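Local coordinates for SusD superfamily protein (Bacteroides vulgatus ATCC 8482, PDB 3JQ0) that probably binds nutrients, most likely sugars, at the bacterial outer membrane, as other proteins of the SusD family do, at residues A[303-308]-A[315-320]; A[388-393]-A[434-439]; A[290-295]-A[338-343]. All coordinates share one frame; numbering follows the deposited sequence. Where two conformers were deposited one is given.

Interaction 1 (A[303-308]-A[315-320]); sequences EFYFKG and RWTTSL
A T-shaped (edge-to-face) aromatic pair, Tyr-305 against Trp-316, joins the turn at 303-308 to the short helix 315-319, whose end runs straight into the β-hairpin of strands 320-326 and 332-339 in this SusD-family protein. The indole presents the edge of its five-membered ring to the phenol: NE1 of Trp-316 lies 3.2 Å above the plane of the Tyr-305 ring, over its centre, and the two ring planes are inclined at 50°. CZ of Tyr-305 is the ring atom closest to NE1 of Trp-316, at 3.3 Å. The same NE1 is also 2.9 Å from the backbone O of Tyr-305, so the indole nitrogen faces both the ring and the carbonyl of a single residue. With its CG anti to the backbone N (chi1 -177°), the tyrosine reaches across to the helix and puts its hydroxyl 3.7 Å from CG2 of Thr-317; that OH also hydrogen-bonds a bound glycerol, probably from the crystallisation liquor. Leu-320 approaches the rim of the phenol, with CB near the ring plane and 3.8 Å from CD1 of Tyr-305. Putting an alanine at Tyr-305 would probably leave the NE1 edge of Trp-316 without the ring beneath it and open a gap beside Leu-320. Further along, Phe-309 meets the indole with its ring nearly parallel, and Trp-422 packs edge-to-face with Phe-304. The contact ends where CD1 of Leu-320 touches the edge of the Phe-304 ring, 4.0 Å from its CD2.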
loop_
_atom_site.group_PDB
_atom_site.type_symbol
_atom_site.label_atom_id
_atom_site.label_comp_id
_atom_site.label_asym_id
_atom_site.label_seq_id
_atom_site.Cartn_x
_atom_site.Cartn_y
_atom_site.Cartn_z
ATOM N N GLU A 303 -15.872 -12.925 -8.439
ATOM C CA GLU A 303 -17.106 -12.386 -7.907
ATOM C C GLU A 303 -16.948 -10.915 -7.477
ATOM O O GLU A 303 -17.900 -10.137 -7.470
ATOM C CB GLU A 303 -17.502 -13.301 -6.717
ATOM C CG GLU A 303 -18.811 -12.963 -6.019
ATOM C CD GLU A 303 -19.077 -13.749 -4.717
ATOM O OE1 GLU A 303 -18.279 -14.632 -4.303
ATOM O OE2 GLU A 303 -20.087 -13.428 -4.065
ATOM N N PHE A 304 -15.741 -10.541 -7.080
ATOM C CA PHE A 304 -15.510 -9.203 -6.564
ATOM C C PHE A 304 -15.779 -8.129 -7.594
ATOM O O PHE A 304 -16.199 -7.030 -7.230
ATOM C CB PHE A 304 -14.092 -9.085 -6.020
ATOM C CG PHE A 304 -13.789 -7.748 -5.418
ATOM C CD1 PHE A 304 -14.236 -7.413 -4.162
ATOM C CD2 PHE A 304 -13.096 -6.786 -6.156
ATOM C CE1 PHE A 304 -13.991 -6.138 -3.633
ATOM C CE2 PHE A 304 -12.851 -5.510 -5.610
ATOM C CZ PHE A 304 -13.276 -5.238 -4.338
ATOM N N TYR A 305 -15.570 -8.434 -8.879
ATOM C CA TYR A 305 -15.744 -7.424 -9.900
ATOM C C TYR A 305 -17.126 -6.802 -9.849
ATOM O O TYR A 305 -17.248 -5.610 -10.088
ATOM C CB TYR A 305 -15.455 -7.981 -11.313
ATOM C CG TYR A 305 -15.560 -6.944 -12.399
ATOM C CD1 TYR A 305 -14.491 -6.124 -12.694
ATOM C CD2 TYR A 305 -16.759 -6.726 -13.067
ATOM C CE1 TYR A 305 -14.577 -5.136 -13.652
ATOM C CE2 TYR A 305 -16.854 -5.721 -14.021
ATOM C CZ TYR A 305 -15.780 -4.915 -14.292
ATOM O OH TYR A 305 -15.876 -3.919 -15.198
ATOM N N PHE A 306 -18.159 -7.594 -9.536
ATOM C CA PHE A 306 -19.527 -7.096 -9.481
ATOM C C PHE A 306 -20.022 -6.741 -8.089
ATOM O O PHE A 306 -21.167 -6.318 -7.962
ATOM C CB PHE A 306 -20.475 -8.064 -10.221
ATOM C CG PHE A 306 -20.175 -8.216 -11.684
ATOM C CD1 PHE A 306 -20.546 -7.223 -12.557
ATOM C CD2 PHE A 306 -19.481 -9.324 -12.162
ATOM C CE1 PHE A 306 -20.260 -7.318 -13.914
ATOM C CE2 PHE A 306 -19.195 -9.427 -13.524
ATOM C CZ PHE A 306 -19.597 -8.448 -14.386
ATOM N N LYS A 307 -19.174 -6.888 -7.088
ATOM C CA LYS A 307 -19.530 -6.574 -5.714
ATOM C C LYS A 307 -18.599 -5.554 -5.047
ATOM O O LYS A 307 -18.703 -5.281 -3.871
ATOM C CB LYS A 307 -19.637 -7.842 -4.868
ATOM C CG LYS A 307 -20.845 -8.729 -5.221
ATOM C CD LYS A 307 -22.160 -8.044 -4.757
ATOM C CE LYS A 307 -23.392 -8.891 -4.804
ATOM N NZ LYS A 307 -24.603 -8.105 -4.561
ATOM N N GLY A 308 -17.701 -4.941 -5.811
ATOM C CA GLY A 308 -16.713 -4.021 -5.271
ATOM C C GLY A 308 -17.155 -2.569 -5.252
ATOM O O GLY A 308 -16.794 -1.814 -4.349
ATOM N N ARG A 315 -13.486 4.404 -10.063
ATOM C CA ARG A 315 -12.426 3.535 -9.567
ATOM C C ARG A 315 -12.599 2.091 -10.042
ATOM O O ARG A 315 -11.640 1.333 -10.088
ATOM C CB ARG A 315 -12.349 3.547 -8.059
ATOM C CG ARG A 315 -12.075 4.938 -7.515
ATOM C CD ARG A 315 -12.068 4.977 -5.995
ATOM N NE ARG A 315 -13.447 4.778 -5.494
ATOM C CZ ARG A 315 -13.853 5.125 -4.287
ATOM N NH1 ARG A 315 -13.007 5.563 -3.375
ATOM N NH2 ARG A 315 -15.137 4.994 -3.988
ATOM N N TRP A 316 -13.838 1.696 -10.304
ATOM C CA TRP A 316 -14.169 0.333 -10.693
ATOM C C TRP A 316 -13.414 -0.111 -11.941
ATOM O O TRP A 316 -12.601 -1.042 -11.895
ATOM C CB TRP A 316 -15.674 0.226 -10.891
ATOM C CG TRP A 316 -16.242 -1.108 -11.193
ATOM C CD1 TRP A 316 -15.575 -2.286 -11.282
ATOM C CD2 TRP A 316 -17.625 -1.378 -11.442
ATOM N NE1 TRP A 316 -16.484 -3.287 -11.567
ATOM C CE2 TRP A 316 -17.740 -2.761 -11.656
ATOM C CE3 TRP A 316 -18.766 -0.607 -11.440
ATOM C CZ2 TRP A 316 -18.960 -3.378 -11.886
ATOM C CZ3 TRP A 316 -19.967 -1.221 -11.664
ATOM C CH2 TRP A 316 -20.075 -2.585 -11.900
ATOM N N THR A 317 -13.665 0.572 -13.061
ATOM C CA THR A 317 -13.083 0.150 -14.336
ATOM C C THR A 317 -11.694 0.722 -14.556
ATOM O O THR A 317 -11.017 0.327 -15.502
ATOM C CB THR A 317 -14.011 0.509 -15.463
ATOM O OG1 THR A 317 -14.279 1.897 -15.421
ATOM C CG2 THR A 317 -15.316 -0.279 -15.371
ATOM N N THR A 318 -11.238 1.606 -13.672
ATOM C CA THR A 318 -9.826 2.007 -13.667
ATOM C C THR A 318 -9.001 0.932 -12.930
ATOM O O THR A 318 -7.887 0.590 -13.354
ATOM C CB THR A 318 -9.655 3.407 -13.061
ATOM O OG1 THR A 318 -10.249 4.359 -13.932
ATOM C CG2 THR A 318 -8.200 3.748 -12.831
ATOM N N SER A 319 -9.526 0.391 -11.834
ATOM C CA SER A 319 -8.802 -0.603 -11.046
ATOM C C SER A 319 -8.795 -1.986 -11.639
ATOM O O SER A 319 -7.811 -2.722 -11.502
ATOM C CB SER A 319 -9.409 -0.693 -9.638
ATOM O OG SER A 319 -9.286 0.545 -8.927
ATOM N N LEU A 320 -9.915 -2.357 -12.294
ATOM C CA LEU A 320 -10.134 -3.704 -12.827
ATOM C C LEU A 320 -10.688 -3.615 -14.209
ATOM O O LEU A 320 -11.492 -2.723 -14.502
ATOM C CB LEU A 320 -11.140 -4.459 -11.960
ATOM C CG LEU A 320 -10.776 -4.691 -10.518
ATOM C CD1 LEU A 320 -11.951 -5.269 -9.712
ATOM C CD2 LEU A 320 -9.530 -5.539 -10.377
#

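Interaction 2 (A[388-393]-A[434-439]); sequences AVRERA and ILKERL
Arg-390 and Glu-437 form a buried salt bridge between helices 383-394 and 430-441, whose short segments run at 37° to each other with axes 11.3 Å apart. At that separation the backbones stay apart, and long side chains span the space. The close-packed part is the bridge itself. NE of Arg-390 donates to OE1 of Glu-437 over 2.8 Å, nearly straight at 161°; the oxygen sits close to the guanidinium plane, but the N-H meets the carboxylate from above its plane. The arginine is extended from CG to NE, and its aliphatic part shares in the packing, CG lying 3.4 Å from OE2 of Glu-437. The glutamate, folded back at chi2 (66°), also lays its OE2 3.8 Å from CG1 of Val-389. Toward Lys-436 the contact is looser and wet. A water takes a hydrogen bond from NH2 of Arg-390 (2.6 Å) and gives one to OE1 of Glu-437 (2.7 Å), closing a ring beside the direct bond. Lys-436 merely brushes the guanidinium, with CE 3.9 Å from NH2 of Arg-390; its ammonium is held by the backbone O of Lys-424 and by Asp-426, whose OD1 also pairs with NH2 of Arg-390. On its other oxygen, Glu-437 receives Arg-315 from helix 315-319. With OE1 gripped by a guanidinium and a water and OE2 by a second arginine, the buried carboxylate is likely to stay ionised, and Asp-426 would offset the two positive groups gathered round it.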
loop_
_atom_site.group_PDB
_atom_site.type_symbol
_atom_site.label_atom_id
_atom_site.label_comp_id
_atom_site.label_asym_id
_atom_site.label_seq_id
_atom_site.Cartn_x
_atom_site.Cartn_y
_atom_site.Cartn_z
ATOM N N ALA A 388 -15.234 13.743 0.386
ATOM C CA ALA A 388 -14.246 14.342 -0.530
ATOM C C ALA A 388 -13.708 13.220 -1.443
ATOM O O ALA A 388 -13.556 13.416 -2.645
ATOM C CB ALA A 388 -13.110 14.995 0.274
ATOM N N VAL A 389 -13.385 12.074 -0.871
ATOM C CA VAL A 389 -12.885 10.935 -1.606
ATOM C C VAL A 389 -13.957 10.392 -2.568
ATOM O O VAL A 389 -13.691 10.102 -3.757
ATOM C CB VAL A 389 -12.285 9.877 -0.705
ATOM C CG1 VAL A 389 -11.862 8.645 -1.503
ATOM C CG2 VAL A 389 -11.115 10.440 0.064
ATOM N N ARG A 390 -15.192 10.238 -2.089
ATOM C CA ARG A 390 -16.270 9.777 -2.959
ATOM C C ARG A 390 -16.570 10.728 -4.099
ATOM O O ARG A 390 -16.769 10.304 -5.232
ATOM C CB ARG A 390 -17.553 9.491 -2.162
ATOM C CG ARG A 390 -17.439 8.350 -1.190
ATOM C CD ARG A 390 -18.734 8.013 -0.498
ATOM N NE ARG A 390 -18.562 6.849 0.354
ATOM C CZ ARG A 390 -19.534 6.256 1.018
ATOM N NH1 ARG A 390 -20.779 6.708 0.921
ATOM N NH2 ARG A 390 -19.285 5.280 1.853
ATOM N N GLU A 391 -16.590 12.032 -3.806
ATOM C CA GLU A 391 -16.894 12.996 -4.852
ATOM C C GLU A 391 -15.865 12.878 -5.978
ATOM O O GLU A 391 -16.184 12.976 -7.160
ATOM C CB GLU A 391 -16.946 14.415 -4.286
ATOM C CG GLU A 391 -17.242 15.437 -5.352
ATOM C CD GLU A 391 -17.512 16.855 -4.821
ATOM O OE1 GLU A 391 -17.696 17.018 -3.605
ATOM O OE2 GLU A 391 -17.595 17.799 -5.637
ATOM N N ARG A 392 -14.585 12.672 -5.621
ATOM C CA ARG A 392 -13.540 12.507 -6.633
ATOM C C ARG A 392 -13.779 11.230 -7.444
ATOM O O ARG A 392 -13.533 11.213 -8.647
ATOM C CB ARG A 392 -12.182 12.554 -5.984
ATOM C CG ARG A 392 -11.009 12.570 -7.002
ATOM C CD ARG A 392 -10.433 11.190 -7.375
ATOM N NE ARG A 392 -9.827 10.475 -6.268
ATOM C CZ ARG A 392 -8.651 10.796 -5.734
ATOM N NH1 ARG A 392 -7.947 11.819 -6.201
ATOM N NH2 ARG A 392 -8.178 10.101 -4.728
ATOM N N ALA A 393 -14.197 10.159 -6.805
ATOM C CA ALA A 393 -14.419 8.847 -7.436
ATOM C C ALA A 393 -15.557 8.890 -8.443
ATOM O O ALA A 393 -15.445 8.296 -9.527
ATOM C CB ALA A 393 -14.689 7.765 -6.388
ATOM N N ILE A 434 -15.461 3.382 6.332
ATOM C CA ILE A 434 -14.085 3.774 6.012
ATOM C C ILE A 434 -13.314 2.557 5.491
ATOM O O ILE A 434 -12.547 2.692 4.541
ATOM C CB ILE A 434 -13.394 4.425 7.204
ATOM C CG1 ILE A 434 -14.092 5.757 7.534
ATOM C CG2 ILE A 434 -11.918 4.706 6.885
ATOM C CD1 ILE A 434 -13.743 6.293 8.923
ATOM N N LEU A 435 -13.537 1.365 6.060
ATOM C CA LEU A 435 -12.913 0.160 5.488
ATOM C C LEU A 435 -13.337 -0.008 4.032
ATOM O O LEU A 435 -12.504 -0.308 3.181
ATOM C CB LEU A 435 -13.271 -1.092 6.272
ATOM C CG LEU A 435 -12.605 -1.258 7.624
ATOM C CD1 LEU A 435 -13.158 -2.533 8.266
ATOM C CD2 LEU A 435 -11.086 -1.321 7.538
ATOM N N LYS A 436 -14.618 0.174 3.746
ATOM C CA LYS A 436 -15.133 0.020 2.382
ATOM C C LYS A 436 -14.490 1.037 1.478
ATOM O O LYS A 436 -14.100 0.740 0.349
ATOM C CB LYS A 436 -16.651 0.157 2.431
ATOM C CG LYS A 436 -17.330 0.241 1.047
ATOM C CD LYS A 436 -18.853 0.183 1.122
ATOM C CE LYS A 436 -19.484 1.412 1.740
ATOM N NZ LYS A 436 -20.969 1.246 1.896
ATOM N N GLU A 437 -14.389 2.276 1.958
ATOM C CA GLU A 437 -13.829 3.353 1.144
ATOM C C GLU A 437 -12.367 3.049 0.818
ATOM O O GLU A 437 -11.930 3.243 -0.330
ATOM C CB GLU A 437 -13.991 4.704 1.802
ATOM C CG GLU A 437 -13.880 5.849 0.808
ATOM C CD GLU A 437 -15.009 5.860 -0.201
ATOM O OE1 GLU A 437 -16.147 5.439 0.163
ATOM O OE2 GLU A 437 -14.769 6.253 -1.360
ATOM N N ARG A 438 -11.601 2.606 1.800
ATOM C CA ARG A 438 -10.217 2.279 1.586
ATOM C C ARG A 438 -10.043 1.097 0.653
ATOM O O ARG A 438 -9.103 1.053 -0.153
ATOM C CB ARG A 438 -9.469 2.032 2.913
ATOM C CG ARG A 438 -9.302 3.280 3.740
ATOM C CD ARG A 438 -8.477 3.031 4.994
ATOM N NE ARG A 438 -7.107 2.723 4.746
ATOM C CZ ARG A 438 -6.169 3.588 4.450
ATOM N NH1 ARG A 438 -6.434 4.868 4.319
ATOM N NH2 ARG A 438 -4.911 3.159 4.296
ATOM N N LEU A 439 -10.950 0.123 0.731
ATOM C CA LEU A 439 -10.908 -1.024 -0.165
ATOM C C LEU A 439 -11.044 -0.544 -1.626
ATOM O O LEU A 439 -10.277 -0.921 -2.503
ATOM C CB LEU A 439 -11.981 -2.055 0.209
ATOM C CG LEU A 439 -12.128 -3.257 -0.714
ATOM C CD1 LEU A 439 -10.851 -4.011 -0.970
ATOM C CD2 LEU A 439 -13.230 -4.140 -0.208
HETATM O O HOH W 1 -17.220 3.669 1.818
#

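Interaction 3 (A[290-295]-A[338-343]); sequences AQLNGL and ITYKFQ
Leu-292 reaches across to Ile-338 at the root of a β-hairpin, where strand 332-339, paired antiparallel with 320-326, gives way to the loop that follows. The leucine belongs to the irregular chain between helix 269-275 and strand 299-300, so the contact lays a loop against the open end of the hairpin, where its two strands enter and leave. It is small and wholly apolar, and Leu-292 supplies most of the surface it buries. One methyl does the touching: CD1 of Leu-292 meets CD1 of Ile-338 at 3.8 Å, two branch ends approaching tip to tip while their side chains run aslant. The isoleucine gets there by setting CG1 between its backbone N and carbonyl carbon (chi1 62°), which sends the longer branch to the leucine. That same leucine methyl lies near the plane of the Tyr-340 ring, at its edge, with CE1 of Tyr-340 a loose 4.4 Å away. Gln-343 closes in from the far end of the turn and shields Leu-292 without real contact, its OE1 remaining 4.9 Å from CD2 of Leu-292. Its main business is with the tyrosine. NE2 of Gln-343 stands 3.1 Å above the plane of the Tyr-340 ring, over its centre, so one face of the phenol is covered by an amide while its edge meets a methyl. The phenol's hydroxyl bonds to Asp-289, just ahead of 290-295, a polar tie between the same two pieces of chain. On the hairpin side, Ile-338 and Tyr-340 both pack on Lys-321 of strand 320-326. What holds the Gln-343 amide over the ring is a hydrogen bond from its NE2 to the backbone O of Tyr-340, 2.8 Å long and almost straight at 170°, with the acceptor in the amide plane.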
loop_
_atom_site.group_PDB
_atom_site.type_symbol
_atom_site.label_atom_id
_atom_site.label_comp_id
_atom_site.label_asym_id
_atom_site.label_seq_id
_atom_site.Cartn_x
_atom_site.Cartn_y
_atom_site.Cartn_z
ATOM N N ALA A 290 -4.278 -5.337 -26.025
ATOM C CA ALA A 290 -3.434 -6.357 -26.633
ATOM C C ALA A 290 -1.959 -6.193 -26.307
ATOM O O ALA A 290 -1.188 -7.093 -26.560
ATOM C CB ALA A 290 -3.608 -6.376 -28.158
ATOM N N GLN A 291 -1.571 -5.040 -25.744
ATOM C CA GLN A 291 -0.167 -4.783 -25.373
ATOM C C GLN A 291 0.204 -5.417 -24.042
ATOM O O GLN A 291 1.386 -5.481 -23.705
ATOM C CB GLN A 291 0.087 -3.280 -25.263
ATOM C CG GLN A 291 -0.161 -2.557 -26.564
ATOM C CD GLN A 291 -0.305 -1.051 -26.397
ATOM O OE1 GLN A 291 -0.430 -0.530 -25.300
ATOM N NE2 GLN A 291 -0.280 -0.347 -27.519
ATOM N N LEU A 292 -0.773 -5.838 -23.242
ATOM C CA LEU A 292 -0.468 -6.328 -21.884
ATOM C C LEU A 292 0.214 -7.678 -21.975
ATOM O O LEU A 292 -0.280 -8.548 -22.660
ATOM C CB LEU A 292 -1.745 -6.440 -21.051
ATOM C CG LEU A 292 -2.535 -5.161 -20.850
ATOM C CD1 LEU A 292 -3.870 -5.488 -20.096
ATOM C CD2 LEU A 292 -1.762 -4.041 -20.133
ATOM N N ASN A 293 1.276 -7.884 -21.197
ATOM C CA ASN A 293 1.938 -9.179 -21.143
ATOM C C ASN A 293 2.639 -9.389 -19.841
ATOM O O ASN A 293 3.564 -8.683 -19.511
ATOM C CB ASN A 293 2.970 -9.340 -22.245
ATOM C CG ASN A 293 3.456 -10.760 -22.369
ATOM O OD1 ASN A 293 2.644 -11.711 -22.302
ATOM N ND2 ASN A 293 4.752 -10.919 -22.555
ATOM N N GLY A 294 2.216 -10.344 -19.084
ATOM C CA GLY A 294 2.779 -10.668 -17.809
ATOM C C GLY A 294 2.383 -12.056 -17.402
ATOM O O GLY A 294 1.981 -12.887 -18.217
ATOM N N LEU A 295 2.494 -12.327 -16.116
ATOM C CA LEU A 295 2.097 -13.577 -15.511
ATOM C C LEU A 295 1.246 -13.268 -14.281
ATOM O O LEU A 295 1.597 -12.377 -13.511
ATOM C CB LEU A 295 3.350 -14.352 -15.134
ATOM C CG LEU A 295 3.285 -15.796 -14.722
ATOM C CD1 LEU A 295 3.103 -16.658 -15.937
ATOM C CD2 LEU A 295 4.635 -16.223 -14.031
ATOM N N ILE A 338 -9.035 -8.631 -14.667
ATOM C CA ILE A 338 -7.593 -8.412 -14.743
ATOM C C ILE A 338 -7.248 -7.125 -13.985
ATOM O O ILE A 338 -8.018 -6.161 -13.919
ATOM C CB ILE A 338 -7.029 -8.386 -16.182
ATOM C CG1 ILE A 338 -7.630 -7.239 -16.980
ATOM C CG2 ILE A 338 -7.254 -9.716 -16.869
ATOM C CD1 ILE A 338 -6.909 -6.941 -18.327
ATOM N N THR A 339 -6.072 -7.174 -13.372
ATOM C CA THR A 339 -5.485 -6.031 -12.672
ATOM C C THR A 339 -5.264 -4.882 -13.632
ATOM O O THR A 339 -4.620 -5.051 -14.658
ATOM C CB THR A 339 -4.138 -6.456 -12.089
ATOM O OG1 THR A 339 -4.286 -7.643 -11.335
ATOM C CG2 THR A 339 -3.512 -5.342 -11.271
ATOM N N TYR A 340 -5.771 -3.687 -13.301
ATOM C CA TYR A 340 -5.832 -2.625 -14.322
ATOM C C TYR A 340 -5.359 -1.255 -13.824
ATOM O O TYR A 340 -5.211 -0.376 -14.642
ATOM C CB TYR A 340 -7.271 -2.533 -14.877
ATOM C CG TYR A 340 -7.376 -2.198 -16.353
ATOM C CD1 TYR A 340 -6.822 -3.019 -17.317
ATOM C CD2 TYR A 340 -8.138 -1.113 -16.756
ATOM C CE1 TYR A 340 -6.983 -2.722 -18.660
ATOM C CE2 TYR A 340 -8.316 -0.838 -18.097
ATOM C CZ TYR A 340 -7.745 -1.648 -19.026
ATOM O OH TYR A 340 -7.939 -1.372 -20.388
ATOM N N LYS A 341 -5.062 -1.088 -12.535
ATOM C CA LYS A 341 -4.779 0.256 -12.032
ATOM C C LYS A 341 -3.540 0.898 -12.624
ATOM O O LYS A 341 -3.504 2.075 -12.879
ATOM C CB LYS A 341 -4.638 0.203 -10.507
ATOM C CG LYS A 341 -4.222 1.542 -9.881
ATOM C CD LYS A 341 -4.292 1.500 -8.348
ATOM C CE LYS A 341 -5.709 1.749 -7.827
ATOM N NZ LYS A 341 -5.785 1.605 -6.336
ATOM N N PHE A 342 -2.458 0.111 -12.722
ATOM C CA PHE A 342 -1.172 0.599 -13.215
ATOM C C PHE A 342 -1.036 0.209 -14.680
ATOM O O PHE A 342 -0.919 -0.965 -15.035
ATOM C CB PHE A 342 -0.030 0.117 -12.330
ATOM C CG PHE A 342 -0.156 0.617 -10.900
ATOM C CD1 PHE A 342 0.194 1.901 -10.569
ATOM C CD2 PHE A 342 -0.659 -0.192 -9.888
ATOM C CE1 PHE A 342 0.092 2.375 -9.286
ATOM C CE2 PHE A 342 -0.769 0.292 -8.597
ATOM C CZ PHE A 342 -0.391 1.572 -8.304
ATOM N N GLN A 343 -1.097 1.208 -15.545
ATOM C CA GLN A 343 -1.110 1.022 -16.975
ATOM C C GLN A 343 0.229 1.176 -17.646
ATOM O O GLN A 343 0.390 0.834 -18.834
ATOM C CB GLN A 343 -2.126 1.963 -17.616
ATOM C CG GLN A 343 -3.570 1.649 -17.292
ATOM C CD GLN A 343 -4.085 0.463 -18.090
ATOM O OE1 GLN A 343 -3.880 0.355 -19.313
ATOM N NE2 GLN A 343 -4.790 -0.416 -17.408
#

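In the fold
Going from the N terminus, the chain first passes 290-295, the opening side of interaction 3, then enters 303-308. Interaction 1 closes a short loop at 315-320 and is nested inside the larger loop that interaction 3 completes at 338-343, after the hairpin. Interaction 2 follows in series, opening at 388-393 and closing a loop of 40 residues at 434-439. Interaction 1 sits between the others: Arg-315 reaches the glutamate of interaction 2 and packs on Val-389 and Ala-393, while Ser-319 O probably takes a hydrogen bond from Tyr-340 N of interaction 3. Interactions 2 and 3 do not touch. Together they connect the paired helices, through helix 315-319, to the hairpin base and the preceding loop at 290-295.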